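Local structure of Lmo0181 protein (Listeria monocytogenes serovar 1/2a, 5F7V) at residues A[18-23]-A[53-58]; A[74-79]-A[280-285]; A[13-18]-A[68-73]. The protein binds the cyclic glucan cycloalternan as a membrane-anchored lipoprotein and probably hands it to an ABC transporter for uptake. All blocks are in the same frame, centred on the assembly; numbering follows the deposited sequence. Where two conformers were deposited one is given.

Contact 1: residues A[18-23]-A[53-58]; sequences YQFSAP and NDYFTK. With GLC (alpha-D-glucopyranose), chain B.
Two hydrogen bonds grip NE2 of Q19, one to A22 O and one to T49 OG1. The other end of the same amide is used too: A22 N donates to Q19 OE1 at 2.9 Å. The side chain of Q19 thus clasps the backbone of A22 through both ends and holds the turn after strand 13-19. On the other side of that chain Y18, F20, Y55 and F56 form an aromatic cluster, which seats helix 52-64 against the end of the first strand of this solute-binding fold. F20 and Y55 make the T-shaped (edge-to-face) pair, with their planes at 69°. The edge of F20 comes down on the face of Y55, with F20 CD2 almost over the ring centre. F20 takes the crowded rotamer, CG between the backbone N and the carbonyl carbon (chi1 61°). Its CE2 also meets CZ of F56 at 3.9 Å. The Y18 and Y55 side chains run antiparallel alongside each other, their ring planes oblique at 52°, with Y18 CD2 packed tightly on Y55 CE1 at 3.3 Å. The hydroxyl of Y55 is hydrogen-bonded to E73 O, on the neighbouring strand. F20 and S21 belong to the glycan pocket. The glucose of chain B has its O4 at the edge of the F20 ring, and its O6 donates to F20 O at 2.7 Å.

Contact 2: residues A[74-79]-A[280-285]; sequences LNYETF and FFANGI. With GLC (alpha-D-glucopyranose), chain C.
N75 and N283 face each other as a non-hydrogen-bonded pair of two antiparallel strands, 71-75 and 278-287, and both project from the same face of the sheet toward the glucose of chain C. The neighbouring pair, L74 and G284, supplies two backbone hydrogen bonds; L74 N reaches G284 O at 2.8 Å. The two asparagines are turned differently. N75 is the N-cap of helix 76-85. Its CG sits in the crowded position between the backbone N and the carbonyl carbon, and OD1 points back to the helix. There it takes a weak bond from T78 N and a short one from T78 OG1. This fixes the flip of the amide, so ND2 faces the sugar and donates to O4 of the glucose at 2.9 Å. N283 has CG beside its backbone N and reads two hydroxyls at once: OD1 accepts from glucose O3, and ND2 gives a fairly straight bond to glucose O2 (164°). F281 lies flat under the sugar, with glucose C6 over the ring centre in a CH-pi contact. E77 crosses that ring obliquely, its chain bent at chi2. On the far side of the strand Y76 and F280 meet edge to edge at about a right angle. Water 1 accepts from Y76 N and A282 N, donates to E77 OE1, and is bonded to glucose O3 and O4. E77 OE2 accepts from glucose O4 at 2.7 Å and from N180 ND2. With donors on both oxygens and a helix start beside it, E77 is probably ionised, and would polarise the O4 hydroxyl that it shares with N75.

Contact 3: residues A[13-18]-A[68-73]; sequences TEITYY and APDAFE
P69 packs its CG against CB of Y18 at 3.5 Å, and CB of F72 lies 4.0 Å from the same Y18 CB. This is the apolar centre on one face of the sheet. On the other face CD1 of the Y17 ring touches CB of A71, with CG of Y17 anti to the backbone N (chi1 175°). The Y17 ring turns its edge to the A71 carbonyl group, and its far end meets the stem of E73. Between the two faces run the strands, parallel and only 10° apart in direction. A71 N donates to T16 O, Y18 N to A71 O, and E73 N to Y18 O. The first and last of these run nearly along the C=O axis. The polar edge lies at the start of the pairing, where T16 and D70 cross at about a right angle and exchange bonds. T16 N donates to the anti lone pair of D70 OD2 at 3.0 Å, and D70 N donates to T16 OG1 at 2.9 Å. Water 2 also donates to D70 OD2, while D70 OD1 is bonded to S291 OG. Water 3 joins T16 OG1 to A68 O. Strand 13-19 thus has 71-75 as one parallel neighbour and 43-49 as another, the 2-1-3 strand order of the parallel core in type 2 periplasmic-binding-protein folds.

All three contacts reach one mixed sheet, in which strand 13-19 is followed by 71-75 and then by 278-287. Contact 3 joins the first two of these strands and contact 2 the last two. Contact 1 sets helix 52-64 on the end of strand 13-19. Its centre is about 12 Å from that of contact 2 and about 13 Å from that of contact 3. The centres of contacts 2 and 3 are about 17 Å apart, though residues of the two touch. Along the chain contact 1 falls within the span of contact 3, and contact 2 closes much later. Y18 belongs to contacts 1 and 3. E73 of contact 3 holds S21 and Y55 of contact 1, so the strand core backs the glycan pocket that contacts 1 and 2 line.

Contact 1: residues A[18-23]-A[53-58]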
loop_
_atom_site.group_PDB
_atom_site.type_symbol
_atom_site.label_atom_id
_atom_site.label_comp_id
_atom_site.label_asym_id
_atom_site.label_seq_id
_atom_site.Cartn_x
_atom_site.Cartn_y
_atom_site.Cartn_z
ATOM N N TYR A 18 -12.408 12.444 -5.666
ATOM C CA TYR A 18 -10.992 12.786 -5.464
ATOM C C TYR A 18 -10.283 11.472 -5.197
ATOM O O TYR A 18 -10.777 10.659 -4.399
ATOM C CB TYR A 18 -10.949 13.726 -4.286
ATOM C CG TYR A 18 -9.858 14.712 -4.048
ATOM C CD1 TYR A 18 -9.898 16.018 -4.515
ATOM C CD2 TYR A 18 -8.798 14.348 -3.231
ATOM C CE1 TYR A 18 -8.889 16.915 -4.224
ATOM C CE2 TYR A 18 -7.766 15.209 -2.927
ATOM C CZ TYR A 18 -7.809 16.502 -3.420
ATOM O OH TYR A 18 -6.722 17.271 -3.041
ATOM N N GLN A 19 -9.182 11.198 -5.892
ATOM C CA GLN A 19 -8.498 9.897 -5.712
ATOM C C GLN A 19 -7.010 9.971 -6.025
ATOM O O GLN A 19 -6.532 10.952 -6.594
ATOM C CB GLN A 19 -9.205 8.835 -6.557
ATOM C CG GLN A 19 -8.976 8.963 -8.064
ATOM C CD GLN A 19 -7.767 8.166 -8.528
ATOM O OE1 GLN A 19 -7.651 6.976 -8.239
ATOM N NE2 GLN A 19 -6.894 8.817 -9.280
ATOM N N PHE A 20 -6.312 8.912 -5.646
ATOM C CA PHE A 20 -4.884 8.744 -5.867
ATOM C C PHE A 20 -4.469 7.461 -6.533
ATOM O O PHE A 20 -3.421 7.445 -7.136
ATOM C CB PHE A 20 -4.076 8.854 -4.556
ATOM C CG PHE A 20 -4.446 7.801 -3.552
ATOM C CD1 PHE A 20 -3.871 6.528 -3.583
ATOM C CD2 PHE A 20 -5.407 8.067 -2.610
ATOM C CE1 PHE A 20 -4.316 5.562 -2.683
ATOM C CE2 PHE A 20 -5.811 7.131 -1.699
ATOM C CZ PHE A 20 -5.274 5.860 -1.735
ATOM N N SER A 21 -5.236 6.371 -6.416
ATOM C CA SER A 21 -4.628 5.082 -6.750
ATOM C C SER A 21 -4.555 4.751 -8.236
ATOM O O SER A 21 -3.752 3.916 -8.606
ATOM C CB SER A 21 -5.334 3.961 -5.989
ATOM O OG SER A 21 -6.645 3.694 -6.462
ATOM N N ALA A 22 -5.392 5.396 -9.045
ATOM C CA ALA A 22 -5.272 5.308 -10.497
ATOM C C ALA A 22 -4.334 6.433 -10.972
ATOM O O ALA A 22 -4.430 7.605 -10.519
ATOM C CB ALA A 22 -6.603 5.563 -11.185
ATOM N N PRO A 23 -3.512 6.127 -11.980
ATOM C CA PRO A 23 -2.878 7.266 -12.683
ATOM C C PRO A 23 -3.902 8.262 -13.254
ATOM O O PRO A 23 -3.507 9.404 -13.531
ATOM C CB PRO A 23 -2.003 6.616 -13.771
ATOM C CG PRO A 23 -2.425 5.184 -13.846
ATOM C CD PRO A 23 -3.304 4.842 -12.684
ATOM N N ASN A 53 1.855 11.065 -2.836
ATOM C CA ASN A 53 2.710 11.750 -1.862
ATOM C C ASN A 53 2.110 13.037 -1.300
ATOM O O ASN A 53 2.406 13.391 -0.170
ATOM C CB ASN A 53 4.105 11.995 -2.441
ATOM C CG ASN A 53 4.136 13.139 -3.432
ATOM O OD1 ASN A 53 3.222 13.292 -4.264
ATOM N ND2 ASN A 53 5.167 13.969 -3.337
ATOM N N ASP A 54 1.246 13.682 -2.082
ATOM C CA ASP A 54 0.552 14.918 -1.700
ATOM C C ASP A 54 -0.942 14.769 -1.444
ATOM O O ASP A 54 -1.614 15.700 -0.986
ATOM C CB ASP A 54 0.746 15.947 -2.814
ATOM C CG ASP A 54 2.193 16.386 -2.961
ATOM O OD1 ASP A 54 2.950 16.327 -1.961
ATOM O OD2 ASP A 54 2.593 16.824 -4.072
ATOM N N TYR A 55 -1.491 13.580 -1.690
ATOM C CA TYR A 55 -2.931 13.427 -1.662
ATOM C C TYR A 55 -3.570 13.761 -0.318
ATOM O O TYR A 55 -4.591 14.453 -0.290
ATOM C CB TYR A 55 -3.253 11.961 -2.033
ATOM C CG TYR A 55 -4.735 11.631 -1.989
ATOM C CD1 TYR A 55 -5.562 11.895 -3.085
ATOM C CD2 TYR A 55 -5.312 11.143 -0.819
ATOM C CE1 TYR A 55 -6.924 11.616 -3.045
ATOM C CE2 TYR A 55 -6.670 10.884 -0.762
ATOM C CZ TYR A 55 -7.464 11.122 -1.865
ATOM O OH TYR A 55 -8.818 10.882 -1.872
ATOM N N PHE A 56 -3.033 13.226 0.773
ATOM C CA PHE A 56 -3.740 13.380 2.044
ATOM C C PHE A 56 -3.638 14.800 2.586
ATOM O O PHE A 56 -4.614 15.268 3.173
ATOM C CB PHE A 56 -3.383 12.313 3.093
ATOM C CG PHE A 56 -3.832 10.932 2.672
ATOM C CD1 PHE A 56 -5.173 10.571 2.723
ATOM C CD2 PHE A 56 -2.919 10.047 2.143
ATOM C CE1 PHE A 56 -5.576 9.323 2.268
ATOM C CE2 PHE A 56 -3.312 8.802 1.694
ATOM C CZ PHE A 56 -4.640 8.455 1.776
ATOM N N THR A 57 -2.503 15.455 2.360
ATOM C CA THR A 57 -2.354 16.844 2.758
ATOM C C THR A 57 -3.347 17.703 1.984
ATOM O O THR A 57 -4.007 18.575 2.542
ATOM C CB THR A 57 -0.932 17.339 2.477
ATOM O OG1 THR A 57 0.012 16.432 3.049
ATOM C CG2 THR A 57 -0.721 18.712 3.092
ATOM N N LYS A 58 -3.436 17.454 0.686
ATOM C CA LYS A 58 -4.317 18.211 -0.195
ATOM C C LYS A 58 -5.790 17.976 0.150
ATOM O O LYS A 58 -6.592 18.898 0.253
ATOM C CB LYS A 58 -4.010 17.933 -1.675
ATOM C CG LYS A 58 -2.675 18.490 -2.147
ATOM C CD LYS A 58 -2.752 19.997 -2.280
ATOM C CE LYS A 58 -1.661 20.572 -3.166
ATOM N NZ LYS A 58 -1.243 21.936 -2.763
HETATM C C1 GLC B . 2.076 4.823 -4.527
HETATM C C2 GLC B . 1.248 4.235 -3.400
HETATM C C3 GLC B . 0.116 3.364 -3.919
HETATM C C4 GLC B . -0.721 4.190 -4.876
HETATM C C5 GLC B . 0.188 4.651 -6.023
HETATM C C6 GLC B . -0.566 5.432 -7.091
HETATM O O2 GLC B . 2.107 3.484 -2.544
HETATM O O3 GLC B . -0.764 3.028 -2.850
HETATM O O4 GLC B . -1.853 3.449 -5.339
HETATM O O5 GLC B . 1.226 5.463 -5.469
HETATM O O6 GLC B . -0.931 6.692 -6.529
#

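Contact 2: residues A[74-79]-A[280-285]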
loop_
_atom_site.group_PDB
_atom_site.type_symbol
_atom_site.label_atom_id
_atom_site.label_comp_id
_atom_site.label_asym_id
_atom_site.label_seq_id
_atom_site.Cartn_x
_atom_site.Cartn_y
_atom_site.Cartn_z
ATOM N N LEU A 74 -9.666 6.760 0.303
ATOM C CA LEU A 74 -8.864 6.662 1.550
ATOM C C LEU A 74 -8.190 5.333 1.532
ATOM O O LEU A 74 -8.682 4.391 0.973
ATOM C CB LEU A 74 -9.706 6.748 2.816
ATOM C CG LEU A 74 -10.375 8.104 3.014
ATOM C CD1 LEU A 74 -11.363 8.004 4.169
ATOM C CD2 LEU A 74 -9.410 9.228 3.239
ATOM N N ASN A 75 -7.004 5.309 2.127
ATOM C CA ASN A 75 -6.303 4.054 2.375
ATOM C C ASN A 75 -6.607 3.550 3.781
ATOM O O ASN A 75 -7.134 4.253 4.639
ATOM C CB ASN A 75 -4.801 4.166 2.033
ATOM C CG ASN A 75 -4.050 5.148 2.882
ATOM O OD1 ASN A 75 -4.613 5.821 3.704
ATOM N ND2 ASN A 75 -2.776 5.237 2.616
ATOM N N TYR A 76 -6.230 2.298 4.015
ATOM C CA TYR A 76 -6.463 1.649 5.288
ATOM C C TYR A 76 -5.836 2.472 6.396
ATOM O O TYR A 76 -6.465 2.722 7.413
ATOM C CB TYR A 76 -5.846 0.249 5.212
ATOM C CG TYR A 76 -6.301 -0.798 6.224
ATOM C CD1 TYR A 76 -6.603 -0.516 7.554
ATOM C CD2 TYR A 76 -6.365 -2.121 5.837
ATOM C CE1 TYR A 76 -6.989 -1.517 8.415
ATOM C CE2 TYR A 76 -6.785 -3.130 6.683
ATOM C CZ TYR A 76 -7.077 -2.811 7.988
ATOM O OH TYR A 76 -7.465 -3.800 8.854
ATOM N N GLU A 77 -4.608 2.923 6.173
ATOM C CA GLU A 77 -3.895 3.497 7.308
ATOM C C GLU A 77 -4.274 4.945 7.574
ATOM O O GLU A 77 -3.922 5.415 8.645
ATOM C CB GLU A 77 -2.387 3.264 7.180
ATOM C CG GLU A 77 -1.710 3.812 5.932
ATOM C CD GLU A 77 -1.730 2.910 4.694
ATOM O OE1 GLU A 77 -2.749 2.239 4.415
ATOM O OE2 GLU A 77 -0.721 2.890 3.949
ATOM N N THR A 78 -4.978 5.651 6.684
ATOM C CA THR A 78 -5.459 7.013 7.009
ATOM C C THR A 78 -6.919 7.023 7.392
ATOM O O THR A 78 -7.439 8.014 7.898
ATOM C CB THR A 78 -5.229 7.973 5.830
ATOM O OG1 THR A 78 -3.892 7.817 5.356
ATOM C CG2 THR A 78 -5.398 9.426 6.189
ATOM N N PHE A 79 -7.622 5.917 7.149
ATOM C CA PHE A 79 -9.051 5.882 7.441
ATOM C C PHE A 79 -9.418 6.369 8.853
ATOM O O PHE A 79 -10.326 7.195 8.961
ATOM C CB PHE A 79 -9.627 4.477 7.200
ATOM C CG PHE A 79 -11.021 4.290 7.709
ATOM C CD1 PHE A 79 -12.066 4.814 7.003
ATOM C CD2 PHE A 79 -11.266 3.648 8.900
ATOM C CE1 PHE A 79 -13.358 4.655 7.490
ATOM C CE2 PHE A 79 -12.537 3.464 9.376
ATOM C CZ PHE A 79 -13.604 3.990 8.668
ATOM N N PHE A 280 -0.711 -5.945 3.900
ATOM C CA PHE A 280 -2.094 -5.947 3.418
ATOM C C PHE A 280 -2.580 -4.513 3.437
ATOM O O PHE A 280 -2.638 -3.873 4.476
ATOM C CB PHE A 280 -2.985 -6.825 4.295
ATOM C CG PHE A 280 -4.396 -6.917 3.784
ATOM C CD1 PHE A 280 -4.727 -7.886 2.838
ATOM C CD2 PHE A 280 -5.353 -6.003 4.187
ATOM C CE1 PHE A 280 -6.024 -7.969 2.363
ATOM C CE2 PHE A 280 -6.638 -6.071 3.685
ATOM C CZ PHE A 280 -6.939 -7.046 2.791
ATOM N N PHE A 281 -2.922 -4.038 2.258
ATOM C CA PHE A 281 -3.415 -2.667 2.076
ATOM C C PHE A 281 -4.787 -2.734 1.442
ATOM O O PHE A 281 -5.128 -3.674 0.759
ATOM C CB PHE A 281 -2.417 -1.883 1.218
ATOM C CG PHE A 281 -1.105 -1.633 1.893
ATOM C CD1 PHE A 281 -1.062 -0.930 3.093
ATOM C CD2 PHE A 281 0.068 -2.033 1.309
ATOM C CE1 PHE A 281 0.143 -0.709 3.717
ATOM C CE2 PHE A 281 1.278 -1.814 1.943
ATOM C CZ PHE A 281 1.318 -1.140 3.139
ATOM N N ALA A 282 -5.562 -1.687 1.641
ATOM C CA ALA A 282 -6.867 -1.573 1.009
ATOM C C ALA A 282 -7.245 -0.145 0.803
ATOM O O ALA A 282 -6.940 0.692 1.648
ATOM C CB ALA A 282 -7.956 -2.245 1.825
ATOM N N ASN A 283 -7.871 0.145 -0.328
ATOM C CA ASN A 283 -8.446 1.468 -0.566
ATOM C C ASN A 283 -9.949 1.408 -0.524
ATOM O O ASN A 283 -10.527 0.405 -0.944
ATOM C CB ASN A 283 -7.985 1.958 -1.928
ATOM C CG ASN A 283 -6.467 2.122 -1.960
ATOM O OD1 ASN A 283 -5.899 2.689 -1.047
ATOM N ND2 ASN A 283 -5.820 1.649 -3.028
ATOM N N GLY A 284 -10.545 2.484 -0.048
ATOM C CA GLY A 284 -11.990 2.605 0.104
ATOM C C GLY A 284 -12.427 3.957 -0.373
ATOM O O GLY A 284 -11.619 4.883 -0.476
ATOM N N ILE A 285 -13.708 4.085 -0.655
ATOM C CA ILE A 285 -14.294 5.367 -1.048
ATOM C C ILE A 285 -15.284 5.755 0.024
ATOM O O ILE A 285 -16.183 5.004 0.386
ATOM C CB ILE A 285 -14.930 5.286 -2.431
ATOM C CG1 ILE A 285 -13.873 4.924 -3.462
ATOM C CG2 ILE A 285 -15.643 6.573 -2.745
ATOM C CD1 ILE A 285 -14.420 4.666 -4.850
HETATM C C1 GLC C . -0.698 1.697 -2.380
HETATM C C2 GLC C . -2.079 1.249 -1.958
HETATM C C3 GLC C . -2.510 1.988 -0.704
HETATM C C4 GLC C . -1.441 1.881 0.377
HETATM C C5 GLC C . -0.104 2.382 -0.156
HETATM C C6 GLC C . 1.038 2.188 0.834
HETATM O O2 GLC C . -2.988 1.485 -3.039
HETATM O O3 GLC C . -3.712 1.381 -0.240
HETATM O O4 GLC C . -1.823 2.745 1.452
HETATM O O5 GLC C . 0.249 1.607 -1.323
HETATM O O6 GLC C . 2.223 2.540 0.083
HETATM O O HOH W 1 -4.081 0.719 2.500
#

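Contact 3: residues A[13-18]-A[68-73]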
loop_
_atom_site.group_PDB
_atom_site.type_symbol
_atom_site.label_atom_id
_atom_site.label_comp_id
_atom_site.label_asym_id
_atom_site.label_seq_id
_atom_site.Cartn_x
_atom_site.Cartn_y
_atom_site.Cartn_z
ATOM N N THR A 13 -27.264 14.939 -11.752
ATOM C CA THR A 13 -26.452 15.193 -10.583
ATOM C C THR A 13 -25.011 15.052 -11.019
ATOM O O THR A 13 -24.680 14.063 -11.669
ATOM C CB THR A 13 -26.741 14.160 -9.482
ATOM O OG1 THR A 13 -28.110 14.235 -9.089
ATOM C CG2 THR A 13 -25.887 14.425 -8.260
ATOM N N GLU A 14 -24.157 16.004 -10.664
ATOM C CA GLU A 14 -22.735 15.897 -10.920
ATOM C C GLU A 14 -22.020 15.777 -9.577
ATOM O O GLU A 14 -22.166 16.645 -8.710
ATOM C CB GLU A 14 -22.232 17.119 -11.667
ATOM C CG GLU A 14 -23.029 17.380 -12.930
ATOM C CD GLU A 14 -22.167 17.922 -14.058
ATOM O OE1 GLU A 14 -20.916 17.923 -13.917
ATOM O OE2 GLU A 14 -22.772 18.344 -15.074
ATOM N N ILE A 15 -21.266 14.699 -9.415
ATOM C CA ILE A 15 -20.496 14.524 -8.190
ATOM C C ILE A 15 -19.014 14.691 -8.491
ATOM O O ILE A 15 -18.544 14.459 -9.605
ATOM C CB ILE A 15 -20.739 13.154 -7.498
ATOM C CG1 ILE A 15 -20.254 11.978 -8.370
ATOM C CG2 ILE A 15 -22.195 13.038 -7.065
ATOM C CD1 ILE A 15 -20.244 10.631 -7.663
ATOM N N THR A 16 -18.257 15.065 -7.476
ATOM C CA THR A 16 -16.798 15.046 -7.527
ATOM C C THR A 16 -16.251 13.816 -6.824
ATOM O O THR A 16 -16.760 13.438 -5.770
ATOM C CB THR A 16 -16.226 16.325 -6.901
ATOM O OG1 THR A 16 -16.770 16.491 -5.583
ATOM C CG2 THR A 16 -16.628 17.543 -7.724
ATOM N N TYR A 17 -15.213 13.233 -7.402
ATOM C CA TYR A 17 -14.477 12.081 -6.848
ATOM C C TYR A 17 -13.012 12.429 -6.849
ATOM O O TYR A 17 -12.479 12.739 -7.899
ATOM C CB TYR A 17 -14.758 10.804 -7.655
ATOM C CG TYR A 17 -13.920 9.609 -7.204
ATOM C CD1 TYR A 17 -13.872 9.250 -5.858
ATOM C CD2 TYR A 17 -13.181 8.867 -8.123
ATOM C CE1 TYR A 17 -13.121 8.181 -5.436
ATOM C CE2 TYR A 17 -12.452 7.773 -7.706
ATOM C CZ TYR A 17 -12.413 7.456 -6.372
ATOM O OH TYR A 17 -11.636 6.405 -5.900
ATOM N N TYR A 18 -12.408 12.444 -5.666
ATOM C CA TYR A 18 -10.992 12.786 -5.464
ATOM C C TYR A 18 -10.283 11.472 -5.197
ATOM O O TYR A 18 -10.777 10.659 -4.399
ATOM C CB TYR A 18 -10.949 13.726 -4.286
ATOM C CG TYR A 18 -9.858 14.712 -4.048
ATOM C CD1 TYR A 18 -9.898 16.018 -4.515
ATOM C CD2 TYR A 18 -8.798 14.348 -3.231
ATOM C CE1 TYR A 18 -8.889 16.915 -4.224
ATOM C CE2 TYR A 18 -7.766 15.209 -2.927
ATOM C CZ TYR A 18 -7.809 16.502 -3.420
ATOM O OH TYR A 18 -6.722 17.271 -3.041
ATOM N N ALA A 68 -15.272 19.959 0.436
ATOM C CA ALA A 68 -15.001 18.539 0.349
ATOM C C ALA A 68 -15.522 17.942 -0.956
ATOM O O ALA A 68 -16.598 18.295 -1.428
ATOM C CB ALA A 68 -15.638 17.816 1.526
ATOM N N PRO A 69 -14.746 17.053 -1.559
ATOM C CA PRO A 69 -15.278 16.255 -2.660
ATOM C C PRO A 69 -16.474 15.434 -2.177
ATOM O O PRO A 69 -16.530 15.052 -1.025
ATOM C CB PRO A 69 -14.111 15.323 -3.018
ATOM C CG PRO A 69 -12.898 15.853 -2.318
ATOM C CD PRO A 69 -13.410 16.607 -1.129
ATOM N N ASP A 70 -17.439 15.157 -3.044
ATOM C CA ASP A 70 -18.558 14.334 -2.622
ATOM C C ASP A 70 -18.128 12.931 -2.247
ATOM O O ASP A 70 -18.651 12.384 -1.288
ATOM C CB ASP A 70 -19.613 14.252 -3.708
ATOM C CG ASP A 70 -20.179 15.588 -4.083
ATOM O OD1 ASP A 70 -20.802 16.234 -3.214
ATOM O OD2 ASP A 70 -19.972 15.991 -5.237
ATOM N N ALA A 71 -17.201 12.372 -3.013
ATOM C CA ALA A 71 -16.680 11.047 -2.755
ATOM C C ALA A 71 -15.163 11.173 -2.795
ATOM O O ALA A 71 -14.634 11.929 -3.606
ATOM C CB ALA A 71 -17.172 10.071 -3.795
ATOM N N PHE A 72 -14.448 10.420 -1.964
ATOM C CA PHE A 72 -12.999 10.471 -2.007
ATOM C C PHE A 72 -12.388 9.184 -1.510
ATOM O O PHE A 72 -12.938 8.498 -0.660
ATOM C CB PHE A 72 -12.446 11.688 -1.241
ATOM C CG PHE A 72 -12.972 11.882 0.144
ATOM C CD1 PHE A 72 -12.377 11.298 1.227
ATOM C CD2 PHE A 72 -14.094 12.682 0.356
ATOM C CE1 PHE A 72 -12.863 11.519 2.507
ATOM C CE2 PHE A 72 -14.576 12.906 1.646
ATOM C CZ PHE A 72 -13.936 12.329 2.729
ATOM N N GLU A 73 -11.226 8.908 -2.067
ATOM C CA GLU A 73 -10.470 7.701 -1.763
ATOM C C GLU A 73 -9.722 7.853 -0.447
ATOM O O GLU A 73 -9.180 8.910 -0.130
ATOM C CB GLU A 73 -9.492 7.428 -2.887
ATOM C CG GLU A 73 -9.127 5.979 -3.002
ATOM C CD GLU A 73 -8.288 5.672 -4.203
ATOM O OE1 GLU A 73 -7.541 6.557 -4.674
ATOM O OE2 GLU A 73 -8.337 4.512 -4.681
HETATM O O HOH W 2 -20.385 18.390 -6.418
HETATM O O HOH W 3 -16.871 19.035 -4.301
#